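Long-range contacts in SusD homolog (Bacteroides thetaiotaomicron, PDB 3SGH), which probably binds sugars or glycans at the cell surface, as an outer-membrane lipoprotein of the SusD/RagB family: residues Q33-Q37 with I242-E248; N236-A241 with I306-L312; G281-V285 with Y298-S302. All coordinates share one frame; numbering follows the deposited sequence.

Interaction 1 of 3, residues Q33-Q37 with I242-E248; sequences QNACQ and IVSGWPE
Q33 opens the contact by laying its side chain across I242 at about a right angle. Its OE1 meets the I242 CD1 methyl at 3.2 Å, while CB rests between CD1 and CG2. Placing CG between the backbone N and the carbonyl carbon (chi1 66°) sends this chain toward I242, and NE2 arrives at the edge of the W246 ring, near CZ2. The carbonyl O of Q33, already accepting from Q37 N, is brushed by V243 CG2. N34 adds its ND2 to the same indole edge, with its OD1 held by Q32. One turn on, Q37 sets CB against V243 CG2 and extends away from the helix. Its NE2 gives a nearly straight hydrogen bond, 2.8 Å and 172°, to the anti lone pair of E248 OE1, which lies in the amide plane and also takes a weak bond from W56 NE1. The amide OE1 meets W246 CZ3 at the ring edge, 3.5 Å away. Two waters fix the amide further: one joins NE2 to E248 O, the other OE1 to E248 OE1. A leucine in place of Q37 would probably leave E248 OE1 without this direct donor and break both water bridges. This surface contact sets helix 33-40 beside the C-terminal part of helix 239-245 and the turn with the cis bond before P247. Helix 75-84 backs N34 and A35, and V249 of strand 249-251 packs on V243.

Interaction 2 of 3, residues N236-A241 with I306-L312; sequences NENGYA and IATDKTL
Hydrogen bonds centre on N238, which fastens its own helix and the facing loop together. Its backbone N donates to K310 O at 2.8 Å. Its ND2 reaches L312 O at 3.0 Å, nearly in the amide plane, and I306 O at 3.2 Å, approached from above that carbonyl's plane. With chi1 at 69° the amide folds back over the chain, and OD1 accepts from A241 N. A CA-H...O contact from E237 to K310 O supplements these bonds.

Charge plays a looser part: E237 OE1 and K310 NZ stand 4.1 Å apart, beyond a salt bridge, while the two side chains touch through E237 CB and K310 CG. Apolar packing joins I306 CG2 to Y240 CB and CD2, both at 3.7 Å, and the A241 methyl to K310 CB. That methyl also lies against a carbonyl oxygen, A307 O, at 3.3 Å.

Within the loop, D309 OD1 accepts T311 N, which makes an Asx turn within the type I turn D309-L312; T311 OG1 adds a second bond from the same face of the carboxylate. With its OD1 on A241 N, N238 is an asparagine N-cap of helix 239-245, while its amide NH2 ties down the loop that leads into strand 314-317.

Interaction 3 of 3, residues G281-V285 with Y298-S302; sequences GYVGV and YANYS
S302 OG accepts from V283 N at 3.1 Å and also bonds to T272 O, so the hydroxyl joins two chain segments beside its own. S302 N returns a bond to V283 O, 3.0 Å long. One backbone bond and one side-chain bond therefore hold V283 against S302, where an extended stretch, 281-285, meets the type I turn Y298-Y301 and S302 just after it, all within the long connection between helix 267-270 and strand 314-317. Turning OG anti to the carbonyl carbon, beside the backbone N (chi1 -70°), lets the serine present its hydroxyl and its N-H to the same valine.

The apolar half of this buried contact is carried by V285 and two tyrosines. V285 CG2 packs on Y301 CB at 3.8 Å, the two side chains crossing at about a right angle, and also touches Y298 CD1. V283 CG1 adds a looser touch to Y301 CD2. G284 O comes up to the edge of the Y301 ring, in its plane, 3.5 Å from CD2, and is itself bonded to Y374 OH. Y298 CD1 lies over the centre of one face of the Y301 ring, while Y301 CG lies at the edge of the Y298 ring. The phenol ends are anchored beyond the two segments, Y298 OH on E291 and Y301 OH on D376. Backbone bonds from V285 and S302 to A251 tie both segments to strand 249-251. V285 CG1 makes a CH-pi contact over the Y298 face, 3.5 Å from the ring centroid and 1° off its normal.

How the interactions relate
Interactions 1 and 2 share helix 239-245 and lie about 10 Å apart between centres; their segments alternate along the chain. Interaction 2 secures the start of that helix and interaction 1 its later part. They touch directly: S244 CB meets A307 CB, and C36 SG packs on the backbone of G239 and Y240. Interaction 3 sits about 16 Å from interaction 1 and 18 Å from interaction 2, centre to centre. Its segments fall within the chain between 236-241 and 306-312, and 298-302 runs on toward 306-312. Strand 249-251, which follows interaction 1 in this largely helical SusD-like fold, is bonded by both segments of interaction 3 and so connects the two.

Interaction 1 of 3, residues Q33-Q37 with I242-E248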
ATOM      1  N   GLN A  33       6.473  -9.342 -13.497  1.00 15.17           N
ATOM      2  CA  GLN A  33       7.214  -8.123 -13.713  1.00 15.78           C
ATOM      3  C   GLN A  33       6.349  -6.918 -14.114  1.00 15.05           C
ATOM      4  O   GLN A  33       6.603  -5.812 -13.638  1.00 14.26           O
ATOM      5  CB  GLN A  33       8.369  -8.346 -14.708  1.00 16.31           C
ATOM      6  CG  GLN A  33       7.901  -8.687 -16.117  1.00 16.99           C
ATOM      7  CD  GLN A  33       8.955  -9.396 -16.910  1.00 19.40           C
ATOM      8  OE1 GLN A  33       9.533 -10.412 -16.455  1.00 20.05           O
ATOM      9  NE2 GLN A  33       9.267  -8.859 -18.075  1.00 18.91           N
ATOM     10  N   ASN A  34       5.331  -7.122 -14.966  1.00 13.93           N
ATOM     11  CA  ASN A  34       4.470  -6.008 -15.381  1.00 14.73           C
ATOM     12  C   ASN A  34       3.438  -5.642 -14.326  1.00 14.91           C
ATOM     13  O   ASN A  34       3.181  -4.466 -14.124  1.00 13.63           O
ATOM     14  CB  ASN A  34       3.786  -6.351 -16.693  1.00 16.02           C
ATOM     15  CG  ASN A  34       4.806  -6.746 -17.772  1.00 18.10           C
ATOM     16  OD1 ASN A  34       4.798  -7.868 -18.253  1.00 18.59           O
ATOM     17  ND2 ASN A  34       5.723  -5.847 -18.076  1.00 19.08           N
ATOM     18  N   ALA A  35       2.874  -6.630 -13.647  1.00 14.38           N
ATOM     19  CA  ALA A  35       2.016  -6.379 -12.474  1.00 14.35           C
ATOM     20  C   ALA A  35       2.789  -5.568 -11.434  1.00 13.98           C
ATOM     21  O   ALA A  35       2.255  -4.619 -10.883  1.00 15.05           O
ATOM     22  CB  ALA A  35       1.549  -7.722 -11.857  1.00 15.65           C
ATOM     23  N   CYS A  36       4.040  -5.984 -11.174  1.00 13.82           N
ATOM     24  CA  CYS A  36       4.924  -5.293 -10.233  1.00 13.74           C
ATOM     25  C   CYS A  36       5.143  -3.831 -10.643  1.00 13.27           C
ATOM     26  O   CYS A  36       4.978  -2.923  -9.830  1.00 13.19           O
ATOM     27  CB  CYS A  36       6.247  -6.044 -10.066  1.00 12.84           C
ATOM     28  SG  CYS A  36       7.222  -5.393  -8.715  1.00 16.28           S
ATOM     29  N   GLN A  37       5.453  -3.593 -11.909  1.00 13.21           N
ATOM     30  CA  GLN A  37       5.641  -2.230 -12.346  1.00 13.26           C
ATOM     31  C   GLN A  37       4.360  -1.435 -12.164  1.00 13.54           C
ATOM     32  O   GLN A  37       4.386  -0.342 -11.594  1.00 15.11           O
ATOM     33  CB  GLN A  37       6.109  -2.110 -13.771  1.00 13.39           C
ATOM     34  CG  GLN A  37       6.309  -0.595 -14.141  1.00 15.06           C
ATOM     35  CD  GLN A  37       7.182  -0.419 -15.379  1.00 16.73           C
ATOM     36  OE1 GLN A  37       6.936  -1.053 -16.423  1.00 16.90           O
ATOM     37  NE2 GLN A  37       8.193   0.438 -15.262  1.00 15.17           N
ATOM     38  N   ILE A 242      13.521  -7.408 -11.755  1.00 15.20           N
ATOM     39  CA  ILE A 242      13.393  -7.218 -13.197  1.00 14.74           C
ATOM     40  C   ILE A 242      13.231  -5.688 -13.497  1.00 14.79           C
ATOM     41  O   ILE A 242      13.988  -5.154 -14.306  1.00 15.10           O
ATOM     42  CB  ILE A 242      12.251  -8.070 -13.805  1.00 14.93           C
ATOM     43  CG1 ILE A 242      12.558  -9.579 -13.591  1.00 18.30           C
ATOM     44  CG2 ILE A 242      12.093  -7.716 -15.345  1.00 13.88           C
ATOM     45  CD1 ILE A 242      11.338 -10.536 -13.769  1.00 20.73           C
ATOM     46  N   VAL A 243      12.238  -5.031 -12.902  1.00 14.23           N
ATOM     47  CA  VAL A 243      12.005  -3.598 -13.128  1.00 14.73           C
ATOM     48  C   VAL A 243      13.268  -2.793 -12.800  1.00 13.97           C
ATOM     49  O   VAL A 243      13.707  -1.921 -13.570  1.00 13.99           O
ATOM     50  CB  VAL A 243      10.761  -3.123 -12.388  1.00 14.34           C
ATOM     51  CG1 VAL A 243      10.481  -1.634 -12.652  1.00 15.46           C
ATOM     52  CG2 VAL A 243       9.545  -3.988 -12.814  1.00 14.99           C
ATOM     53  N   SER A 244      13.923  -3.163 -11.707  1.00 13.24           N
ATOM     54  CA  SER A 244      15.095  -2.428 -11.242  1.00 13.59           C
ATOM     55  C   SER A 244      16.290  -2.607 -12.197  1.00 14.21           C
ATOM     56  O   SER A 244      17.140  -1.710 -12.330  1.00 15.37           O
ATOM     57  CB  SER A 244      15.478  -2.891  -9.834  1.00 13.47           C
ATOM     58  OG  SER A 244      16.643  -2.280  -9.315  1.00 16.17           O
ATOM     59  N   GLY A 245      16.351  -3.770 -12.830  1.00 15.13           N
ATOM     60  CA  GLY A 245      17.404  -4.104 -13.766  1.00 16.57           C
ATOM     61  C   GLY A 245      17.294  -3.381 -15.098  1.00 18.12           C
ATOM     62  O   GLY A 245      18.301  -3.210 -15.785  1.00 19.78           O
ATOM     63  N   TRP A 246      16.101  -2.928 -15.453  1.00 16.16           N
ATOM     64  CA  TRP A 246      15.882  -2.273 -16.746  1.00 15.82           C
ATOM     65  C   TRP A 246      16.758  -1.067 -17.108  1.00 18.02           C
ATOM     66  O   TRP A 246      17.309  -1.059 -18.226  1.00 19.16           O
ATOM     67  CB  TRP A 246      14.395  -2.010 -16.997  1.00 16.17           C
ATOM     68  CG  TRP A 246      13.573  -3.239 -17.195  1.00 15.14           C
ATOM     69  CD1 TRP A 246      14.004  -4.474 -17.608  1.00 14.82           C
ATOM     70  CD2 TRP A 246      12.158  -3.337 -17.050  1.00 15.73           C
ATOM     71  NE1 TRP A 246      12.927  -5.343 -17.663  1.00 15.03           N
ATOM     72  CE2 TRP A 246      11.789  -4.646 -17.349  1.00 12.75           C
ATOM     73  CE3 TRP A 246      11.162  -2.432 -16.661  1.00 15.26           C
ATOM     74  CZ2 TRP A 246      10.479  -5.070 -17.292  1.00 18.05           C
ATOM     75  CZ3 TRP A 246       9.883  -2.846 -16.615  1.00 17.75           C
ATOM     76  CH2 TRP A 246       9.541  -4.167 -16.918  1.00 19.14           C
ATOM     77  N   PRO A 247      16.951  -0.070 -16.200  1.00 17.23           N
ATOM     78  CA  PRO A 247      16.285   0.165 -14.890  1.00 17.65           C
ATOM     79  C   PRO A 247      15.108   1.100 -15.027  1.00 17.50           C
ATOM     80  O   PRO A 247      15.167   2.002 -15.857  1.00 20.60           O
ATOM     81  CB  PRO A 247      17.370   0.877 -14.062  1.00 17.55           C
ATOM     82  CG  PRO A 247      18.205   1.636 -15.102  1.00 17.94           C
ATOM     83  CD  PRO A 247      18.088   0.846 -16.414  1.00 18.30           C
ATOM     84  N   GLU A 248      14.050   0.904 -14.247  1.00 15.65           N
ATOM     85  CA  GLU A 248      12.940   1.837 -14.216  1.00 15.09           C
ATOM     86  C   GLU A 248      12.397   2.128 -12.817  1.00 15.34           C
ATOM     87  O   GLU A 248      11.415   2.840 -12.703  1.00 14.71           O
ATOM     88  CB  GLU A 248      11.832   1.411 -15.195  1.00 15.13           C
ATOM     89  CG  GLU A 248      12.287   1.506 -16.675  1.00 16.10           C
ATOM     90  CD  GLU A 248      11.209   1.215 -17.698  1.00 17.29           C
ATOM     91  OE1 GLU A 248      10.015   1.088 -17.334  1.00 16.24           O
ATOM     92  OE2 GLU A 248      11.593   1.146 -18.890  1.00 17.77           O
TER
HETATM   93  O   HOH W   1       8.753   1.976 -12.855  1.00 16.14           O
HETATM   94  O   HOH W   2       8.306  -0.537 -18.866  1.00 23.93           O

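Interaction 2 of 3, residues N236-A241 with I306-L312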
ATOM      1  N   ASN A 236       9.254 -17.683  -9.042  1.00 24.11           N
ATOM      2  CA  ASN A 236      10.475 -17.915  -8.242  1.00 25.88           C
ATOM      3  C   ASN A 236      11.583 -16.879  -8.449  1.00 25.51           C
ATOM      4  O   ASN A 236      12.776 -17.112  -8.163  1.00 27.91           O
ATOM      5  CB  ASN A 236      10.929 -19.361  -8.399  1.00 26.99           C
ATOM      6  CG  ASN A 236       9.963 -20.324  -7.681  1.00 30.60           C
ATOM      7  OD1 ASN A 236       9.931 -20.403  -6.431  1.00 37.41           O
ATOM      8  ND2 ASN A 236       9.166 -21.015  -8.458  1.00 33.73           N
ATOM      9  N   GLU A 237      11.168 -15.740  -8.957  1.00 24.33           N
ATOM     10  CA  GLU A 237      11.998 -14.545  -9.008  1.00 24.12           C
ATOM     11  C   GLU A 237      11.097 -13.331  -8.952  1.00 23.31           C
ATOM     12  O   GLU A 237       9.986 -13.339  -9.513  1.00 23.14           O
ATOM     13  CB  GLU A 237      12.933 -14.540 -10.216  1.00 25.32           C
ATOM     14  CG  GLU A 237      12.289 -14.540 -11.535  1.00 28.26           C
ATOM     15  CD  GLU A 237      13.312 -14.572 -12.688  1.00 32.44           C
ATOM     16  OE1 GLU A 237      13.920 -15.647 -12.933  1.00 35.72           O
ATOM     17  OE2 GLU A 237      13.493 -13.518 -13.341  1.00 34.15           O
ATOM     18  N   ASN A 238      11.552 -12.277  -8.265  1.00 20.18           N
ATOM     19  CA  ASN A 238      10.652 -11.186  -8.000  1.00 19.09           C
ATOM     20  C   ASN A 238      10.651 -10.155  -9.132  1.00 17.54           C
ATOM     21  O   ASN A 238      11.613 -10.028  -9.892  1.00 18.79           O
ATOM     22  CB  ASN A 238      10.855 -10.574  -6.602  1.00 18.31           C
ATOM     23  CG  ASN A 238      12.171  -9.815  -6.458  1.00 18.97           C
ATOM     24  OD1 ASN A 238      12.340  -8.795  -7.111  1.00 19.99           O
ATOM     25  ND2 ASN A 238      13.065 -10.258  -5.526  1.00 17.11           N
ATOM     26  N   GLY A 239       9.547  -9.470  -9.260  1.00 15.67           N
ATOM     27  CA  GLY A 239       9.382  -8.446 -10.287  1.00 14.79           C
ATOM     28  C   GLY A 239      10.206  -7.212 -10.057  1.00 14.96           C
ATOM     29  O   GLY A 239      10.611  -6.577 -11.015  1.00 15.71           O
ATOM     30  N   TYR A 240      10.488  -6.878  -8.793  1.00 14.11           N
ATOM     31  CA  TYR A 240      11.284  -5.679  -8.514  1.00 14.43           C
ATOM     32  C   TYR A 240      12.654  -5.812  -9.120  1.00 14.23           C
ATOM     33  O   TYR A 240      13.173  -4.837  -9.653  1.00 14.58           O
ATOM     34  CB  TYR A 240      11.399  -5.408  -7.032  1.00 14.60           C
ATOM     35  CG  TYR A 240      10.194  -4.795  -6.314  1.00 13.48           C
ATOM     36  CD1 TYR A 240       9.814  -3.478  -6.502  1.00 13.27           C
ATOM     37  CD2 TYR A 240       9.472  -5.557  -5.387  1.00 14.84           C
ATOM     38  CE1 TYR A 240       8.795  -2.924  -5.830  1.00 14.32           C
ATOM     39  CE2 TYR A 240       8.429  -4.995  -4.676  1.00 13.72           C
ATOM     40  CZ  TYR A 240       8.097  -3.678  -4.881  1.00 14.59           C
ATOM     41  OH  TYR A 240       7.076  -3.080  -4.168  1.00 14.75           O
ATOM     42  N   ALA A 241      13.241  -7.003  -9.044  1.00 14.94           N
ATOM     43  CA  ALA A 241      14.595  -7.186  -9.562  1.00 15.68           C
ATOM     44  C   ALA A 241      14.599  -6.978 -11.094  1.00 15.09           C
ATOM     45  O   ALA A 241      15.545  -6.405 -11.647  1.00 15.61           O
ATOM     46  CB  ALA A 241      15.134  -8.522  -9.191  1.00 14.76           C
ATOM     47  N   ILE A 306      15.445  -5.326  -2.249  1.00 14.59           N
ATOM     48  CA  ILE A 306      14.748  -6.548  -2.717  1.00 16.13           C
ATOM     49  C   ILE A 306      15.090  -6.840  -4.180  1.00 16.36           C
ATOM     50  O   ILE A 306      15.074  -7.991  -4.579  1.00 18.57           O
ATOM     51  CB  ILE A 306      13.205  -6.439  -2.524  1.00 14.74           C
ATOM     52  CG1 ILE A 306      12.518  -7.817  -2.648  1.00 18.13           C
ATOM     53  CG2 ILE A 306      12.623  -5.385  -3.489  1.00 16.06           C
ATOM     54  CD1 ILE A 306      11.008  -7.751  -2.206  1.00 18.68           C
ATOM     55  N   ALA A 307      15.482  -5.816  -4.947  1.00 16.92           N
ATOM     56  CA  ALA A 307      15.934  -5.971  -6.341  1.00 15.98           C
ATOM     57  C   ALA A 307      17.304  -6.645  -6.462  1.00 16.44           C
ATOM     58  O   ALA A 307      17.643  -7.103  -7.581  1.00 15.75           O
ATOM     59  CB  ALA A 307      15.984  -4.605  -7.101  1.00 16.56           C
ATOM     60  N   THR A 308      18.071  -6.714  -5.366  1.00 15.93           N
ATOM     61  CA  THR A 308      19.461  -7.169  -5.413  1.00 18.00           C
ATOM     62  C   THR A 308      19.600  -8.694  -5.374  1.00 19.14           C
ATOM     63  O   THR A 308      20.694  -9.233  -5.587  1.00 19.97           O
ATOM     64  CB  THR A 308      20.323  -6.572  -4.268  1.00 18.60           C
ATOM     65  OG1 THR A 308      19.872  -7.087  -2.999  1.00 20.56           O
ATOM     66  CG2 THR A 308      20.289  -5.052  -4.338  1.00 18.77           C
ATOM     67  N   ASP A 309      18.499  -9.378  -5.075  1.00 19.28           N
ATOM     68  CA  ASP A 309      18.486 -10.834  -5.035  1.00 20.06           C
ATOM     69  C   ASP A 309      17.117 -11.237  -5.529  1.00 19.04           C
ATOM     70  O   ASP A 309      16.151 -11.161  -4.783  1.00 17.94           O
ATOM     71  CB  ASP A 309      18.677 -11.301  -3.583  1.00 20.95           C
ATOM     72  CG  ASP A 309      18.597 -12.811  -3.401  1.00 23.86           C
ATOM     73  OD1 ASP A 309      18.301 -13.576  -4.345  1.00 25.88           O
ATOM     74  OD2 ASP A 309      18.853 -13.225  -2.253  1.00 31.84           O
ATOM     75  N   LYS A 310      17.082 -11.728  -6.754  1.00 19.83           N
ATOM     76  CA  LYS A 310      15.826 -12.035  -7.405  1.00 19.86           C
ATOM     77  C   LYS A 310      15.015 -13.124  -6.709  1.00 19.54           C
ATOM     78  O   LYS A 310      13.823 -13.195  -6.935  1.00 19.79           O
ATOM     79  CB  LYS A 310      16.034 -12.366  -8.890  1.00 20.98           C
ATOM     80  CG  LYS A 310      16.706 -13.691  -9.152  1.00 24.92           C
ATOM     81  CD  LYS A 310      17.154 -13.824 -10.606  1.00 30.72           C
ATOM     82  CE  LYS A 310      17.767 -15.181 -10.837  1.00 33.50           C
ATOM     83  NZ  LYS A 310      17.935 -15.402 -12.299  1.00 36.05           N
ATOM     84  N   THR A 311      15.652 -13.979  -5.909  1.00 19.75           N
ATOM     85  CA  THR A 311      14.937 -15.026  -5.173  1.00 20.56           C
ATOM     86  C   THR A 311      14.139 -14.503  -3.962  1.00 19.27           C
ATOM     87  O   THR A 311      13.299 -15.234  -3.441  1.00 20.00           O
ATOM     88  CB  THR A 311      15.892 -16.143  -4.699  1.00 20.84           C
ATOM     89  OG1 THR A 311      16.710 -15.632  -3.627  1.00 22.51           O
ATOM     90  CG2 THR A 311      16.763 -16.698  -5.889  1.00 24.95           C
ATOM     91  N   LEU A 312      14.403 -13.265  -3.508  1.00 18.06           N
ATOM     92  CA  LEU A 312      13.700 -12.740  -2.364  1.00 16.76           C
ATOM     93  C   LEU A 312      12.189 -12.642  -2.642  1.00 16.32           C
ATOM     94  O   LEU A 312      11.774 -12.249  -3.735  1.00 15.82           O
ATOM     95  CB  LEU A 312      14.248 -11.388  -1.920  1.00 16.19           C
ATOM     96  CG  LEU A 312      15.656 -11.377  -1.273  1.00 18.06           C
ATOM     97  CD1 LEU A 312      16.121  -9.941  -1.256  1.00 16.30           C
ATOM     98  CD2 LEU A 312      15.582 -12.017   0.111  1.00 19.15           C
TER
HETATM   99  O   HOH W   3      16.391 -14.704 -14.014  1.00 40.80           O
HETATM  100  O   HOH W   4      17.962  -6.194 -10.806  1.00 22.53           O

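Interaction 3 of 3, residues G281-V285 with Y298-S302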
ATOM      1  N   GLY A 281      27.045   6.209   0.869  1.00 18.83           N
ATOM      2  CA  GLY A 281      25.792   6.728   1.462  1.00 18.84           C
ATOM      3  C   GLY A 281      24.568   6.365   0.608  1.00 16.94           C
ATOM      4  O   GLY A 281      24.701   5.840  -0.491  1.00 17.87           O
ATOM      5  N   TYR A 282      23.400   6.714   1.132  1.00 16.27           N
ATOM      6  CA  TYR A 282      22.123   6.409   0.564  1.00 15.78           C
ATOM      7  C   TYR A 282      21.567   7.687  -0.001  1.00 15.35           C
ATOM      8  O   TYR A 282      21.501   8.675   0.688  1.00 16.49           O
ATOM      9  CB  TYR A 282      21.172   5.802   1.625  1.00 15.15           C
ATOM     10  CG  TYR A 282      21.758   4.548   2.232  1.00 16.71           C
ATOM     11  CD1 TYR A 282      21.638   3.319   1.592  1.00 16.69           C
ATOM     12  CD2 TYR A 282      22.493   4.606   3.416  1.00 19.30           C
ATOM     13  CE1 TYR A 282      22.222   2.155   2.112  1.00 19.73           C
ATOM     14  CE2 TYR A 282      23.055   3.426   3.967  1.00 20.48           C
ATOM     15  CZ  TYR A 282      22.921   2.227   3.300  1.00 18.68           C
ATOM     16  OH  TYR A 282      23.477   1.107   3.840  1.00 22.35           O
ATOM     17  N   VAL A 283      21.242   7.650  -1.293  1.00 15.78           N
ATOM     18  CA  VAL A 283      20.676   8.789  -2.010  1.00 15.18           C
ATOM     19  C   VAL A 283      19.543   8.297  -2.902  1.00 15.12           C
ATOM     20  O   VAL A 283      19.745   7.493  -3.853  1.00 14.68           O
ATOM     21  CB  VAL A 283      21.725   9.552  -2.850  1.00 15.48           C
ATOM     22  CG1 VAL A 283      21.065  10.724  -3.570  1.00 15.23           C
ATOM     23  CG2 VAL A 283      22.953  10.060  -1.981  1.00 15.07           C
ATOM     24  N   GLY A 284      18.332   8.749  -2.584  1.00 14.79           N
ATOM     25  CA  GLY A 284      17.149   8.443  -3.403  1.00 15.01           C
ATOM     26  C   GLY A 284      16.983   9.375  -4.589  1.00 15.14           C
ATOM     27  O   GLY A 284      17.713  10.371  -4.717  1.00 15.90           O
ATOM     28  N   VAL A 285      16.011   9.043  -5.428  1.00 13.97           N
ATOM     29  CA  VAL A 285      15.635   9.814  -6.616  1.00 13.88           C
ATOM     30  C   VAL A 285      14.404  10.633  -6.341  1.00 13.49           C
ATOM     31  O   VAL A 285      13.412  10.115  -5.832  1.00 13.33           O
ATOM     32  CB  VAL A 285      15.418   8.883  -7.849  1.00 13.94           C
ATOM     33  CG1 VAL A 285      15.055   9.749  -9.121  1.00 14.33           C
ATOM     34  CG2 VAL A 285      16.635   8.012  -8.062  1.00 13.14           C
ATOM     35  N   TYR A 298      19.797   7.949 -13.489  1.00 16.69           N
ATOM     36  CA  TYR A 298      19.572   7.503 -12.132  1.00 16.24           C
ATOM     37  C   TYR A 298      20.031   6.069 -11.869  1.00 16.38           C
ATOM     38  O   TYR A 298      19.797   5.499 -10.802  1.00 16.62           O
ATOM     39  CB  TYR A 298      18.110   7.726 -11.774  1.00 15.82           C
ATOM     40  CG  TYR A 298      17.767   9.213 -11.612  1.00 14.27           C
ATOM     41  CD1 TYR A 298      18.421  10.001 -10.640  1.00 14.11           C
ATOM     42  CD2 TYR A 298      16.814   9.817 -12.401  1.00 16.38           C
ATOM     43  CE1 TYR A 298      18.109  11.364 -10.485  1.00 16.49           C
ATOM     44  CE2 TYR A 298      16.493  11.198 -12.251  1.00 14.23           C
ATOM     45  CZ  TYR A 298      17.151  11.949 -11.273  1.00 13.76           C
ATOM     46  OH  TYR A 298      16.792  13.298 -11.095  1.00 17.63           O
ATOM     47  N   ALA A 299      20.744   5.487 -12.821  1.00 16.94           N
ATOM     48  CA  ALA A 299      21.107   4.076 -12.736  1.00 16.88           C
ATOM     49  C   ALA A 299      21.898   3.740 -11.465  1.00 15.85           C
ATOM     50  O   ALA A 299      21.739   2.660 -10.909  1.00 16.84           O
ATOM     51  CB  ALA A 299      21.888   3.619 -14.030  1.00 17.65           C
ATOM     52  N   ASN A 300      22.760   4.648 -11.017  1.00 16.19           N
ATOM     53  CA  ASN A 300      23.633   4.397  -9.870  1.00 16.32           C
ATOM     54  C   ASN A 300      23.235   5.083  -8.552  1.00 16.20           C
ATOM     55  O   ASN A 300      24.030   5.116  -7.613  1.00 16.61           O
ATOM     56  CB  ASN A 300      25.074   4.756 -10.251  1.00 16.43           C
ATOM     57  CG  ASN A 300      25.524   4.042 -11.493  1.00 20.25           C
ATOM     58  OD1 ASN A 300      25.294   2.851 -11.629  1.00 19.86           O
ATOM     59  ND2 ASN A 300      26.149   4.761 -12.411  1.00 24.00           N
ATOM     60  N   TYR A 301      22.007   5.595  -8.482  1.00 15.47           N
ATOM     61  CA  TYR A 301      21.435   6.010  -7.243  1.00 15.60           C
ATOM     62  C   TYR A 301      21.027   4.767  -6.423  1.00 15.21           C
ATOM     63  O   TYR A 301      21.068   3.652  -6.939  1.00 14.96           O
ATOM     64  CB  TYR A 301      20.239   6.957  -7.487  1.00 14.42           C
ATOM     65  CG  TYR A 301      20.621   8.383  -7.894  1.00 15.71           C
ATOM     66  CD1 TYR A 301      21.470   8.628  -9.000  1.00 15.25           C
ATOM     67  CD2 TYR A 301      20.065   9.509  -7.227  1.00 15.69           C
ATOM     68  CE1 TYR A 301      21.809   9.920  -9.397  1.00 18.85           C
ATOM     69  CE2 TYR A 301      20.379  10.795  -7.647  1.00 13.99           C
ATOM     70  CZ  TYR A 301      21.256  10.990  -8.722  1.00 16.01           C
ATOM     71  OH  TYR A 301      21.585  12.238  -9.141  1.00 15.38           O
ATOM     72  N   SER A 302      20.638   4.955  -5.163  1.00 14.36           N
ATOM     73  CA  SER A 302      20.236   3.828  -4.328  1.00 14.29           C
ATOM     74  C   SER A 302      19.106   2.989  -4.937  1.00 14.64           C
ATOM     75  O   SER A 302      18.068   3.535  -5.368  1.00 14.13           O
ATOM     76  CB  SER A 302      19.817   4.288  -2.954  1.00 13.69           C
ATOM     77  OG  SER A 302      20.941   4.751  -2.236  1.00 15.07           O
TER